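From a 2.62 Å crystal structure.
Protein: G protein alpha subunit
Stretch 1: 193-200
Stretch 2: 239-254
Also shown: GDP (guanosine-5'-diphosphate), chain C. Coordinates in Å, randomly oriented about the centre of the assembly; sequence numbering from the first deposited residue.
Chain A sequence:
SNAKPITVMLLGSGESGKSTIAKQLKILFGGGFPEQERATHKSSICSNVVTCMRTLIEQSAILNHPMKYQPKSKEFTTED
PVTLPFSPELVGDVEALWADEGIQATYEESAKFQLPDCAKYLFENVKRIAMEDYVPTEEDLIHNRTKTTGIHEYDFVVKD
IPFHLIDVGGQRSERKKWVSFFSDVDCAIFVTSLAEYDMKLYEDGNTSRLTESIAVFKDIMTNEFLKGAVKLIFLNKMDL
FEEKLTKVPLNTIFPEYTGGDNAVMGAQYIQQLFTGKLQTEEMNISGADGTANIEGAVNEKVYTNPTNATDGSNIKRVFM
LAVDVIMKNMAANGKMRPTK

Stretch 1 (193-200) SLAEYDMK
Stretch 2, residues 239-254: DLFEEKLTKVPLNTIF

Residues 193-200, an irregular segment with a type I turn from Glu196 to Met199 (Met199 N to Glu196 O, 3.1 Å), pack against a helix that enters at Asp239 and gives way to a loop with a 3-10 segment at 250-252. Ala195 lies over Phe241 (CA-CA 4.6 Å) and Asp198 over Ile253 (CA-CA 6.5 Å), so both chains advance in the same sense; together they bury 602 Å².

Tyr197 makes the largest contribution. With chi1 at 65° (p) and chi2 at 88°, its ring reaches across to the second stretch, between Phe241 and Val248, and its OH donates a hydrogen bond to Val248 O (2.6 Å), a carbonyl near the ring plane. The ring is lined by apolar groups: Leu245 CD1 lies 3.6 Å from Tyr197 CZ, while Leu250 CD1 and Ile253 CG1 each lie 4.0 Å from Tyr197 CD1, the latter at the ring edge. A tyrosine suits this place because its ring fills the apolar pocket while its hydroxyl satisfies a backbone acceptor. Leu245 (chi1 -119°, chi2 31°, both off the usual wells) starts sideways, yet its end comes nearer; Leu250 (t, p) does likewise.

Phe241 (t, chi2 70°) points toward the first stretch and is buried. Its CE1 is 3.5 Å from Tyr197 CD2, with the two ring planes at 89° and centroids 5.5 Å apart. Leu194 (m, t) brings CB to 3.7 Å from Phe241 CG, and its carbonyl O sits 3.4 Å from Phe241 CD1. Beside them the small Ala195 allows close approach to the helix, its CB 4.0 Å from Leu240 CB.

Lys244 is fully extended (t at all four chi angles), which carries its ammonium from the helix to two acceptors: NZ donates to Ala195 O (2.6 Å) and to Asp198 OD2 (2.8 Å), the latter also a salt bridge. Its aliphatic part is used as well, CG lying 3.5 Å from Tyr197 OH. Asp198 (p, chi2 149°) directs OD2 to this amine, and its CB rests 3.7 Å from Ile253 CD1. Ile253 (m, m) also sets CG2 3.5 Å from Tyr197 O.

The second stretch is braced internally by Thr246 OG1 to Glu243 O (2.7 Å) and Thr252 OG1 to Pro249 O (2.6 Å), both threonines in p. At the start of the second stretch, already within the helix, Asp239 (p, chi2 -33°) faces GDP, accepting hydrogen bonds from guanine N1 at OD1 (3.2 Å) and N2 at OD2 (3.2 Å).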

ATOM      1  N   SER A 193       4.868  -4.722  -2.331  1.00 25.34           N
ATOM      2  CA  SER A 193       3.968  -4.377  -3.401  1.00 28.53           C
ATOM      3  C   SER A 193       4.290  -5.252  -4.590  1.00 30.24           C
ATOM      4  O   SER A 193       5.426  -5.288  -5.049  1.00 25.54           O
ATOM      5  CB  SER A 193       4.176  -2.911  -3.775  1.00 30.73           C
ATOM      6  OG  SER A 193       3.248  -2.498  -4.760  1.00 35.25           O
ATOM      7  N   LEU A 194       3.286  -5.954  -5.102  1.00 35.59           N
ATOM      8  CA  LEU A 194       3.496  -6.764  -6.290  1.00 33.69           C
ATOM      9  C   LEU A 194       3.634  -5.870  -7.508  1.00 32.28           C
ATOM     10  O   LEU A 194       4.312  -6.221  -8.473  1.00 33.78           O
ATOM     11  CB  LEU A 194       2.349  -7.753  -6.487  1.00 32.56           C
ATOM     12  CG  LEU A 194       2.426  -9.037  -5.656  1.00 30.97           C
ATOM     13  CD1 LEU A 194       1.118  -9.802  -5.735  1.00 27.79           C
ATOM     14  CD2 LEU A 194       3.578  -9.875  -6.165  1.00 33.27           C
ATOM     15  N   ALA A 195       2.997  -4.706  -7.471  1.00 28.69           N
ATOM     16  CA  ALA A 195       2.946  -3.891  -8.678  1.00 36.80           C
ATOM     17  C   ALA A 195       4.247  -3.120  -8.963  1.00 39.49           C
ATOM     18  O   ALA A 195       4.325  -2.383  -9.942  1.00 42.63           O
ATOM     19  CB  ALA A 195       1.739  -2.964  -8.655  1.00 35.94           C
ATOM     20  N   GLU A 196       5.263  -3.311  -8.124  1.00 36.57           N
ATOM     21  CA  GLU A 196       6.527  -2.600  -8.272  1.00 34.81           C
ATOM     22  C   GLU A 196       7.559  -3.394  -9.067  1.00 38.19           C
ATOM     23  O   GLU A 196       8.711  -2.971  -9.170  1.00 47.94           O
ATOM     24  CB  GLU A 196       7.114  -2.227  -6.899  1.00 45.14           C
ATOM     25  CG  GLU A 196       7.711  -3.426  -6.138  1.00 61.69           C
ATOM     26  CD  GLU A 196       8.366  -3.072  -4.784  1.00 71.98           C
ATOM     27  OE1 GLU A 196       8.114  -1.974  -4.223  1.00 76.22           O
ATOM     28  OE2 GLU A 196       9.130  -3.921  -4.275  1.00 70.24           O
ATOM     29  N   TYR A 197       7.162  -4.535  -9.626  1.00 34.32           N
ATOM     30  CA  TYR A 197       8.118  -5.383 -10.354  1.00 38.76           C
ATOM     31  C   TYR A 197       8.850  -4.676 -11.508  1.00 41.23           C
ATOM     32  O   TYR A 197       9.912  -5.110 -11.916  1.00 44.79           O
ATOM     33  CB  TYR A 197       7.451  -6.660 -10.876  1.00 36.44           C
ATOM     34  CG  TYR A 197       6.396  -6.400 -11.915  1.00 37.07           C
ATOM     35  CD1 TYR A 197       6.724  -6.308 -13.262  1.00 36.28           C
ATOM     36  CD2 TYR A 197       5.065  -6.228 -11.547  1.00 37.61           C
ATOM     37  CE1 TYR A 197       5.756  -6.058 -14.218  1.00 33.97           C
ATOM     38  CE2 TYR A 197       4.089  -5.982 -12.493  1.00 36.72           C
ATOM     39  CZ  TYR A 197       4.445  -5.904 -13.823  1.00 37.35           C
ATOM     40  OH  TYR A 197       3.472  -5.667 -14.750  1.00 37.92           O
ATOM     41  N   ASP A 198       8.298  -3.582 -12.025  1.00 41.55           N
ATOM     42  CA  ASP A 198       8.917  -2.903 -13.163  1.00 40.94           C
ATOM     43  C   ASP A 198       9.512  -1.538 -12.847  1.00 38.41           C
ATOM     44  O   ASP A 198       9.819  -0.793 -13.767  1.00 38.70           O
ATOM     45  CB  ASP A 198       7.894  -2.702 -14.278  1.00 46.56           C
ATOM     46  CG  ASP A 198       6.869  -1.649 -13.930  1.00 50.72           C
ATOM     47  OD1 ASP A 198       6.378  -0.965 -14.852  1.00 53.40           O
ATOM     48  OD2 ASP A 198       6.566  -1.503 -12.726  1.00 50.38           O
HETATM   49  N   MSE A 199       9.675  -1.199 -11.572  1.00 35.59           N
HETATM   50  CA  MSE A 199      10.129   0.139 -11.221  1.00 42.05           C
HETATM   51  C   MSE A 199      11.609   0.237 -10.837  1.00 55.90           C
HETATM   52  O   MSE A 199      12.106  -0.550 -10.035  1.00 59.97           O
HETATM   53  CB  MSE A 199       9.247   0.699 -10.116  1.00 47.05           C
HETATM   54  CG  MSE A 199       7.769   0.683 -10.486  1.00 50.73           C
HETATM   55 SE   MSE A 199       6.575   1.425  -9.127  1.00 93.67          SE
HETATM   56  CE  MSE A 199       7.419   3.170  -8.908  1.00391.59           C
ATOM     57  N   LYS A 200      12.305   1.216 -11.416  1.00 65.07           N
ATOM     58  CA  LYS A 200      13.745   1.385 -11.197  1.00 67.00           C
ATOM     59  C   LYS A 200      14.031   2.354 -10.057  1.00 70.65           C
ATOM     60  O   LYS A 200      13.107   2.802  -9.379  1.00 73.71           O
ATOM     61  CB  LYS A 200      14.456   1.813 -12.482  1.00 64.61           C
ATOM     62  CG  LYS A 200      14.380   0.768 -13.599  1.00 69.31           C
ATOM     63  CD  LYS A 200      15.046  -0.570 -13.216  1.00 76.78           C
ATOM     64  CE  LYS A 200      14.561  -1.721 -14.129  1.00 82.25           C
ATOM     65  NZ  LYS A 200      15.391  -2.976 -14.119  1.00 79.18           N
ATOM     66  N   ASP A 239      -4.652  -6.569  -6.637  1.00 32.99           N
ATOM     67  CA  ASP A 239      -5.556  -5.931  -7.607  1.00 40.88           C
ATOM     68  C   ASP A 239      -4.793  -5.135  -8.675  1.00 40.95           C
ATOM     69  O   ASP A 239      -5.000  -5.343  -9.887  1.00 41.63           O
ATOM     70  CB  ASP A 239      -6.621  -5.046  -6.905  1.00 35.91           C
ATOM     71  CG  ASP A 239      -6.015  -4.053  -5.869  1.00 54.23           C
ATOM     72  OD1 ASP A 239      -4.997  -4.376  -5.202  1.00 43.46           O
ATOM     73  OD2 ASP A 239      -6.591  -2.946  -5.712  1.00 57.75           O
ATOM     74  N   LEU A 240      -3.899  -4.250  -8.213  1.00 33.19           N
ATOM     75  CA  LEU A 240      -3.099  -3.400  -9.088  1.00 28.38           C
ATOM     76  C   LEU A 240      -2.210  -4.244  -9.964  1.00 33.97           C
ATOM     77  O   LEU A 240      -2.003  -3.939 -11.138  1.00 41.62           O
ATOM     78  CB  LEU A 240      -2.252  -2.424  -8.274  1.00 27.60           C
ATOM     79  CG  LEU A 240      -3.084  -1.370  -7.530  1.00 38.53           C
ATOM     80  CD1 LEU A 240      -2.202  -0.373  -6.763  1.00 34.56           C
ATOM     81  CD2 LEU A 240      -4.015  -0.646  -8.521  1.00 33.78           C
ATOM     82  N   PHE A 241      -1.693  -5.320  -9.389  1.00 29.87           N
ATOM     83  CA  PHE A 241      -0.808  -6.212 -10.114  1.00 35.50           C
ATOM     84  C   PHE A 241      -1.509  -6.948 -11.280  1.00 34.45           C
ATOM     85  O   PHE A 241      -0.972  -7.009 -12.375  1.00 32.66           O
ATOM     86  CB  PHE A 241      -0.164  -7.181  -9.121  1.00 37.44           C
ATOM     87  CG  PHE A 241       0.733  -8.201  -9.751  1.00 27.93           C
ATOM     88  CD1 PHE A 241       1.950  -7.826 -10.296  1.00 23.13           C
ATOM     89  CD2 PHE A 241       0.361  -9.548  -9.772  1.00 26.46           C
ATOM     90  CE1 PHE A 241       2.799  -8.788 -10.877  1.00 28.13           C
ATOM     91  CE2 PHE A 241       1.188 -10.515 -10.352  1.00 30.84           C
ATOM     92  CZ  PHE A 241       2.413 -10.132 -10.906  1.00 29.26           C
ATOM     93  N   GLU A 242      -2.704  -7.492 -11.037  1.00 37.60           N
ATOM     94  CA  GLU A 242      -3.507  -8.163 -12.074  1.00 42.38           C
ATOM     95  C   GLU A 242      -3.594  -7.276 -13.304  1.00 45.27           C
ATOM     96  O   GLU A 242      -3.267  -7.682 -14.414  1.00 47.95           O
ATOM     97  CB  GLU A 242      -4.945  -8.391 -11.573  1.00 48.87           C
ATOM     98  CG  GLU A 242      -5.383  -9.843 -11.380  1.00 61.74           C
ATOM     99  CD  GLU A 242      -6.756 -10.164 -12.019  1.00 70.01           C
ATOM    100  OE1 GLU A 242      -7.763  -9.475 -11.713  1.00 63.97           O
ATOM    101  OE2 GLU A 242      -6.819 -11.120 -12.830  1.00 73.12           O
ATOM    102  N   GLU A 243      -4.061  -6.053 -13.074  1.00 47.48           N
ATOM    103  CA  GLU A 243      -4.342  -5.086 -14.118  1.00 43.90           C
ATOM    104  C   GLU A 243      -3.051  -4.662 -14.813  1.00 45.64           C
ATOM    105  O   GLU A 243      -2.971  -4.626 -16.051  1.00 44.30           O
ATOM    106  CB  GLU A 243      -5.061  -3.876 -13.506  1.00 47.54           C
ATOM    107  CG  GLU A 243      -5.293  -2.716 -14.466  1.00 65.21           C
ATOM    108  CD  GLU A 243      -6.174  -3.092 -15.659  1.00 83.45           C
ATOM    109  OE1 GLU A 243      -7.352  -3.479 -15.448  1.00 88.92           O
ATOM    110  OE2 GLU A 243      -5.690  -2.994 -16.811  1.00 87.61           O
ATOM    111  N   LYS A 244      -2.034  -4.355 -14.012  1.00 45.35           N
ATOM    112  CA  LYS A 244      -0.774  -3.851 -14.542  1.00 38.48           C
ATOM    113  C   LYS A 244      -0.130  -4.846 -15.494  1.00 39.10           C
ATOM    114  O   LYS A 244       0.511  -4.460 -16.464  1.00 38.14           O
ATOM    115  CB  LYS A 244       0.174  -3.529 -13.411  1.00 32.84           C
ATOM    116  CG  LYS A 244       1.480  -2.951 -13.864  1.00 28.72           C
ATOM    117  CD  LYS A 244       2.111  -2.213 -12.717  1.00 28.87           C
ATOM    118  CE  LYS A 244       3.294  -1.386 -13.171  1.00 29.37           C
ATOM    119  NZ  LYS A 244       3.976  -0.836 -11.982  1.00 28.99           N
ATOM    120  N   LEU A 245      -0.322  -6.127 -15.200  1.00 35.42           N
ATOM    121  CA  LEU A 245       0.212  -7.212 -16.000  1.00 37.94           C
ATOM    122  C   LEU A 245      -0.252  -7.159 -17.460  1.00 47.36           C
ATOM    123  O   LEU A 245       0.416  -7.704 -18.356  1.00 49.68           O
ATOM    124  CB  LEU A 245      -0.164  -8.552 -15.358  1.00 36.30           C
ATOM    125  CG  LEU A 245       0.971  -9.473 -14.908  1.00 36.38           C
ATOM    126  CD1 LEU A 245       2.203  -8.681 -14.471  1.00 40.58           C
ATOM    127  CD2 LEU A 245       0.488 -10.393 -13.795  1.00 33.13           C
ATOM    128  N   THR A 246      -1.384  -6.499 -17.700  1.00 46.07           N
ATOM    129  CA  THR A 246      -1.939  -6.415 -19.052  1.00 47.60           C
ATOM    130  C   THR A 246      -1.331  -5.279 -19.880  1.00 47.01           C
ATOM    131  O   THR A 246      -1.414  -5.293 -21.099  1.00 50.72           O
ATOM    132  CB  THR A 246      -3.470  -6.261 -19.023  1.00 53.48           C
ATOM    133  OG1 THR A 246      -3.815  -4.948 -18.547  1.00 60.53           O
ATOM    134  CG2 THR A 246      -4.091  -7.308 -18.108  1.00 49.83           C
ATOM    135  N   LYS A 247      -0.729  -4.296 -19.217  1.00 46.39           N
ATOM    136  CA  LYS A 247      -0.026  -3.211 -19.909  1.00 54.12           C
ATOM    137  C   LYS A 247       1.508  -3.411 -19.901  1.00 56.58           C
ATOM    138  O   LYS A 247       2.196  -3.058 -20.855  1.00 58.35           O
ATOM    139  CB  LYS A 247      -0.367  -1.848 -19.288  1.00 59.99           C
ATOM    140  CG  LYS A 247      -1.834  -1.630 -18.905  1.00 69.38           C
ATOM    141  CD  LYS A 247      -1.974  -0.447 -17.919  1.00 74.17           C
ATOM    142  CE  LYS A 247      -3.400  -0.245 -17.397  1.00 73.15           C
ATOM    143  NZ  LYS A 247      -3.475   0.835 -16.359  1.00 72.08           N
ATOM    144  N   VAL A 248       2.040  -3.962 -18.815  1.00 51.79           N
ATOM    145  CA  VAL A 248       3.464  -4.273 -18.737  1.00 46.86           C
ATOM    146  C   VAL A 248       3.684  -5.755 -18.445  1.00 44.14           C
ATOM    147  O   VAL A 248       3.884  -6.134 -17.302  1.00 45.31           O
ATOM    148  CB  VAL A 248       4.168  -3.461 -17.626  1.00 41.67           C
ATOM    149  CG1 VAL A 248       5.683  -3.624 -17.732  1.00 34.22           C
ATOM    150  CG2 VAL A 248       3.765  -1.999 -17.681  1.00 38.96           C
ATOM    151  N   PRO A 249       3.647  -6.604 -19.479  1.00 41.99           N
ATOM    152  CA  PRO A 249       3.784  -8.046 -19.228  1.00 36.76           C
ATOM    153  C   PRO A 249       5.062  -8.407 -18.459  1.00 32.45           C
ATOM    154  O   PRO A 249       6.107  -7.775 -18.662  1.00 31.60           O
ATOM    155  CB  PRO A 249       3.783  -8.661 -20.640  1.00 36.75           C
ATOM    156  CG  PRO A 249       3.942  -7.512 -21.585  1.00 38.54           C
ATOM    157  CD  PRO A 249       3.414  -6.300 -20.898  1.00 38.87           C
ATOM    158  N   LEU A 250       4.958  -9.414 -17.589  1.00 26.71           N
ATOM    159  CA  LEU A 250       6.038  -9.812 -16.695  1.00 33.41           C
ATOM    160  C   LEU A 250       7.295 -10.231 -17.449  1.00 41.07           C
ATOM    161  O   LEU A 250       8.404 -10.059 -16.938  1.00 42.60           O
ATOM    162  CB  LEU A 250       5.593 -10.947 -15.736  1.00 28.02           C
ATOM    163  CG  LEU A 250       6.515 -11.387 -14.572  1.00 25.11           C
ATOM    164  CD1 LEU A 250       7.118 -10.204 -13.785  1.00 14.83           C
ATOM    165  CD2 LEU A 250       5.800 -12.302 -13.611  1.00 20.20           C
ATOM    166  N   ASN A 251       7.140 -10.782 -18.654  1.00 41.73           N
ATOM    167  CA  ASN A 251       8.326 -11.256 -19.367  1.00 45.24           C
ATOM    168  C   ASN A 251       9.072 -10.151 -20.084  1.00 46.26           C
ATOM    169  O   ASN A 251      10.068 -10.420 -20.749  1.00 50.88           O
ATOM    170  CB  ASN A 251       8.033 -12.410 -20.320  1.00 45.64           C
ATOM    171  CG  ASN A 251       7.128 -12.011 -21.482  1.00 47.58           C
ATOM    172  OD1 ASN A 251       6.889 -10.830 -21.743  1.00 44.45           O
ATOM    173  ND2 ASN A 251       6.614 -13.015 -22.183  1.00 48.71           N
ATOM    174  N   THR A 252       8.596  -8.915 -19.949  1.00 36.23           N
ATOM    175  CA  THR A 252       9.375  -7.774 -20.411  1.00 40.24           C
ATOM    176  C   THR A 252      10.390  -7.365 -19.330  1.00 42.53           C
ATOM    177  O   THR A 252      11.273  -6.536 -19.555  1.00 48.53           O
ATOM    178  CB  THR A 252       8.483  -6.557 -20.801  1.00 45.87           C
ATOM    179  OG1 THR A 252       7.785  -6.084 -19.649  1.00 50.10           O
ATOM    180  CG2 THR A 252       7.470  -6.940 -21.872  1.00 42.97           C
ATOM    181  N   ILE A 253      10.251  -7.961 -18.156  1.00 34.74           N
ATOM    182  CA  ILE A 253      11.109  -7.645 -17.043  1.00 33.61           C
ATOM    183  C   ILE A 253      11.943  -8.869 -16.696  1.00 35.03           C
ATOM    184  O   ILE A 253      13.125  -8.757 -16.407  1.00 35.19           O
ATOM    185  CB  ILE A 253      10.268  -7.211 -15.824  1.00 35.14           C
ATOM    186  CG1 ILE A 253       9.351  -6.041 -16.208  1.00 38.75           C
ATOM    187  CG2 ILE A 253      11.190  -6.854 -14.647  1.00 30.85           C
ATOM    188  CD1 ILE A 253      10.095  -4.705 -16.514  1.00 15.13           C
ATOM    189  N   PHE A 254      11.297 -10.033 -16.706  1.00 36.96           N
ATOM    190  CA  PHE A 254      11.962 -11.332 -16.596  1.00 33.54           C
ATOM    191  C   PHE A 254      11.691 -12.179 -17.840  1.00 35.97           C
ATOM    192  O   PHE A 254      10.742 -12.960 -17.862  1.00 36.61           O
ATOM    193  CB  PHE A 254      11.449 -12.102 -15.381  1.00 28.73           C
ATOM    194  CG  PHE A 254      11.897 -11.531 -14.082  1.00 38.35           C
ATOM    195  CD1 PHE A 254      11.070 -10.646 -13.370  1.00 36.02           C
ATOM    196  CD2 PHE A 254      13.147 -11.869 -13.557  1.00 36.40           C
ATOM    197  CE1 PHE A 254      11.488 -10.101 -12.155  1.00 26.35           C
ATOM    198  CE2 PHE A 254      13.567 -11.339 -12.347  1.00 32.38           C
ATOM    199  CZ  PHE A 254      12.736 -10.448 -11.648  1.00 30.62           C
TER
HETATM  200  PB  GDP C 401       3.862   2.711   3.558  1.00 69.21           P
HETATM  201  O1B GDP C 401       3.513   3.796   4.546  1.00 71.41           O
HETATM  202  O2B GDP C 401       5.205   3.019   2.939  1.00 70.95           O
HETATM  203  O3B GDP C 401       3.934   1.411   4.321  1.00 69.23           O
HETATM  204  O3A GDP C 401       2.768   2.588   2.358  1.00 69.85           O
HETATM  205  PA  GDP C 401       1.284   3.260   2.384  1.00 98.76           P
HETATM  206  O1A GDP C 401       0.334   2.477   3.266  1.00 84.66           O
HETATM  207  O2A GDP C 401       1.339   4.711   2.828  1.00103.93           O
HETATM  208  O5' GDP C 401       0.814   3.210   0.836  1.00 81.22           O
HETATM  209  C5' GDP C 401       0.464   4.417   0.152  1.00 81.05           C
HETATM  210  C4' GDP C 401      -0.632   4.206  -0.904  1.00 79.49           C
HETATM  211  O4' GDP C 401      -0.740   2.838  -1.322  1.00 74.85           O
HETATM  212  C3' GDP C 401      -2.014   4.640  -0.412  1.00 74.05           C
HETATM  213  O3' GDP C 401      -2.564   5.618  -1.317  1.00 69.13           O
HETATM  214  C2' GDP C 401      -2.841   3.361  -0.390  1.00 66.45           C
HETATM  215  O2' GDP C 401      -4.223   3.620  -0.697  1.00 55.38           O
HETATM  216  C1' GDP C 401      -2.123   2.481  -1.418  1.00 67.15           C
HETATM  217  N9  GDP C 401      -2.349   1.021  -1.203  1.00 59.96           N
HETATM  218  C8  GDP C 401      -1.876   0.239  -0.208  1.00 48.31           C
HETATM  219  N7  GDP C 401      -2.294  -1.049  -0.352  1.00 41.40           N
HETATM  220  C5  GDP C 401      -3.051  -1.107  -1.463  1.00 49.83           C
HETATM  221  C6  GDP C 401      -3.815  -2.146  -2.202  1.00 54.30           C
HETATM  222  O6  GDP C 401      -3.847  -3.326  -1.808  1.00 52.59           O
HETATM  223  N1  GDP C 401      -4.479  -1.788  -3.306  1.00 61.17           N
HETATM  224  C2  GDP C 401      -4.460  -0.523  -3.772  1.00 63.65           C
HETATM  225  N2  GDP C 401      -5.143  -0.239  -4.903  1.00 66.45           N
HETATM  226  N3  GDP C 401      -3.785   0.483  -3.156  1.00 60.44           N
HETATM  227  C4  GDP C 401      -3.079   0.255  -2.021  1.00 58.43           C